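Local coordinates for DUF2787 domain-containing protein (Vibrio cholerae, PDB 2V1L), which is of unknown function but is encoded on a pathogenicity island and shares structural homology with the human p32 protein, at residues Asn44-Ser49 against Phe139-Leu144. Numbering follows the deposited sequence.
Sequences NFRDSS and FDDISL
Two phenyl rings meet where the C-terminal strand 141-144 pairs antiparallel with strand 41-46 at an edge of the sheet. One face of the Phe139 ring takes CB of Phe45 almost along its normal, 3.8 Å from the ring centroid, while backbone atoms Arg46 O and Asp47 N lie in plane at its edge. Phe45, with CG anti to its carbonyl carbon (chi1 -59°), turns a ring edge toward that same face in an offset edge-to-face pair, planes at 68°. Over one face of the Phe45 ring comes CG2 of Ile142, set toward the rim, and Ile142 CD1 approaches Phe45 CD1 to 3.7 Å. Phe45 is buried against Phe130 of helix 117-135 and Ile24 of helix 15-29, whereas Ile142 lies at the exposed margin. The third flat group, the Arg46 guanidinium, has Asn44 CB over one face, toward its rim, and Asp141 OD2 at its edge, near its plane.

The ladder is regular at Asn44-Ser143, where Asn44 N reaches Ser143 O at 2.9 Å and a nearly straight 171°. It weakens at Arg46-Asp141, where both chains leave the sheet: Arg46 N donates to Asp141 O at 2.8 Å, while the return bond, Asp141 N to Arg46 O, is weak and bent. On the other face, shared with Asn44 and Ser143, the bent Arg46 chain lies beside Asp141 in a long salt bridge, NE to OD2 3.9 Å, and a water accepts from Arg46 NH2 and donates weakly to Asp141 OD1.

Beyond the strands, side chains take over. Asp47 OD1 accepts Ser49 N, which makes an Asx turn, and takes Ser49 OG as a second donor on its syn lone pair. The Asp140 carboxylate grips Ser48 twice: OD1 receives Ser48 N from above its plane, and the syn lone pair of OD2 accepts Ser48 OG at a very short 2.5 Å.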
loop_
_atom_site.group_PDB
_atom_site.type_symbol
_atom_site.label_atom_id
_atom_site.label_comp_id
_atom_site.label_asym_id
_atom_site.label_seq_id
_atom_site.Cartn_x
_atom_site.Cartn_y
_atom_site.Cartn_z
ATOM N N ASN A 44 -5.283 6.927 2.202
ATOM C CA ASN A 44 -5.562 6.812 0.775
ATOM C C ASN A 44 -4.675 7.758 -0.030
ATOM O O ASN A 44 -4.514 8.919 0.349
ATOM C CB ASN A 44 -7.031 7.099 0.458
ATOM C CG ASN A 44 -7.949 5.995 0.935
ATOM O OD1 ASN A 44 -8.346 5.974 2.100
ATOM N ND2 ASN A 44 -8.271 5.056 0.044
ATOM N N PHE A 45 -4.102 7.253 -1.123
ATOM C CA PHE A 45 -3.279 8.058 -2.025
ATOM C C PHE A 45 -4.013 8.029 -3.352
ATOM O O PHE A 45 -4.252 6.936 -3.904
ATOM C CB PHE A 45 -1.846 7.469 -2.161
ATOM C CG PHE A 45 -1.088 7.371 -0.866
ATOM C CD1 PHE A 45 -0.011 8.226 -0.608
ATOM C CD2 PHE A 45 -1.436 6.429 0.106
ATOM C CE1 PHE A 45 0.690 8.138 0.572
ATOM C CE2 PHE A 45 -0.749 6.348 1.313
ATOM C CZ PHE A 45 0.312 7.205 1.557
ATOM N N ARG A 46 -4.400 9.206 -3.855
ATOM C CA ARG A 46 -5.112 9.299 -5.133
ATOM C C ARG A 46 -4.537 10.350 -6.101
ATOM O O ARG A 46 -4.194 11.446 -5.695
ATOM C CB ARG A 46 -6.624 9.532 -4.918
ATOM C CG ARG A 46 -7.379 8.328 -4.276
ATOM C CD ARG A 46 -8.916 8.575 -4.133
ATOM N NE ARG A 46 -9.249 9.171 -2.829
ATOM C CZ ARG A 46 -9.828 8.535 -1.807
ATOM N NH1 ARG A 46 -10.191 7.264 -1.919
ATOM N NH2 ARG A 46 -10.055 9.178 -0.661
ATOM N N ASP A 47 -4.415 9.957 -7.369
ATOM C CA ASP A 47 -4.171 10.852 -8.481
ATOM C C ASP A 47 -5.560 11.221 -9.049
ATOM O O ASP A 47 -6.224 10.412 -9.701
ATOM C CB ASP A 47 -3.260 10.174 -9.534
ATOM C CG ASP A 47 -3.320 10.848 -10.910
ATOM O OD1 ASP A 47 -3.895 11.944 -11.020
ATOM O OD2 ASP A 47 -2.817 10.283 -11.914
ATOM N N SER A 48 -5.997 12.457 -8.807
ATOM C CA SER A 48 -7.348 12.871 -9.221
ATOM C C SER A 48 -7.557 12.777 -10.734
ATOM O O SER A 48 -8.696 12.738 -11.187
ATOM C CB SER A 48 -7.664 14.274 -8.722
ATOM O OG SER A 48 -7.135 15.240 -9.628
ATOM N N SER A 49 -6.472 12.703 -11.512
ATOM C CA SER A 49 -6.584 12.585 -12.974
ATOM C C SER A 49 -6.735 11.145 -13.522
ATOM O O SER A 49 -7.068 10.966 -14.699
ATOM C CB SER A 49 -5.396 13.294 -13.669
ATOM O OG SER A 49 -4.167 12.600 -13.455
ATOM N N PHE A 139 0.490 11.998 -6.452
ATOM C CA PHE A 139 -0.854 11.992 -5.898
ATOM C C PHE A 139 -1.252 13.380 -5.380
ATOM O O PHE A 139 -0.794 13.786 -4.317
ATOM C CB PHE A 139 -0.946 10.971 -4.751
ATOM C CG PHE A 139 -0.496 9.574 -5.125
ATOM C CD1 PHE A 139 -1.284 8.766 -5.936
ATOM C CD2 PHE A 139 0.723 9.067 -4.646
ATOM C CE1 PHE A 139 -0.862 7.459 -6.292
ATOM C CE2 PHE A 139 1.143 7.759 -4.980
ATOM C CZ PHE A 139 0.353 6.964 -5.801
ATOM N N ASP A 140 -2.131 14.072 -6.108
ATOM C CA ASP A 140 -2.716 15.354 -5.650
ATOM C C ASP A 140 -3.736 15.263 -4.497
ATOM O O ASP A 140 -4.298 16.284 -4.095
ATOM C CB ASP A 140 -3.320 16.140 -6.828
ATOM C CG ASP A 140 -4.083 15.257 -7.818
ATOM O OD1 ASP A 140 -3.740 14.070 -7.941
ATOM O OD2 ASP A 140 -5.006 15.752 -8.504
ATOM N N ASP A 141 -3.965 14.059 -3.957
ATOM C CA ASP A 141 -5.031 13.809 -2.978
ATOM C C ASP A 141 -4.616 12.695 -2.024
ATOM O O ASP A 141 -4.789 11.515 -2.330
ATOM C CB ASP A 141 -6.324 13.432 -3.742
ATOM C CG ASP A 141 -7.548 13.155 -2.831
ATOM O OD1 ASP A 141 -7.432 13.074 -1.580
ATOM O OD2 ASP A 141 -8.651 12.980 -3.415
ATOM N N ILE A 142 -4.058 13.059 -0.875
ATOM C CA ILE A 142 -3.695 12.075 0.155
ATOM C C ILE A 142 -4.501 12.322 1.429
ATOM O O ILE A 142 -4.362 13.372 2.065
ATOM C CB ILE A 142 -2.192 12.119 0.504
ATOM C CG1 ILE A 142 -1.329 11.886 -0.742
ATOM C CG2 ILE A 142 -1.872 11.109 1.589
ATOM C CD1 ILE A 142 0.164 11.908 -0.471
ATOM N N SER A 143 -5.335 11.359 1.804
ATOM C CA SER A 143 -6.243 11.524 2.937
ATOM C C SER A 143 -5.985 10.483 4.027
ATOM O O SER A 143 -5.483 9.386 3.740
ATOM C CB SER A 143 -7.695 11.434 2.455
ATOM O OG SER A 143 -8.091 10.080 2.315
ATOM N N LEU A 144 -6.314 10.834 5.271
ATOM C CA LEU A 144 -6.240 9.906 6.407
ATOM C C LEU A 144 -7.604 9.826 7.110
ATOM O O LEU A 144 -8.274 10.839 7.271
ATOM C CB LEU A 144 -5.123 10.326 7.375
ATOM C CG LEU A 144 -4.667 9.289 8.404
ATOM C CD1 LEU A 144 -3.159 9.287 8.608
ATOM C CD2 LEU A 144 -5.378 9.497 9.728
HETATM O O HOH W 1 -10.522 11.957 -0.675
#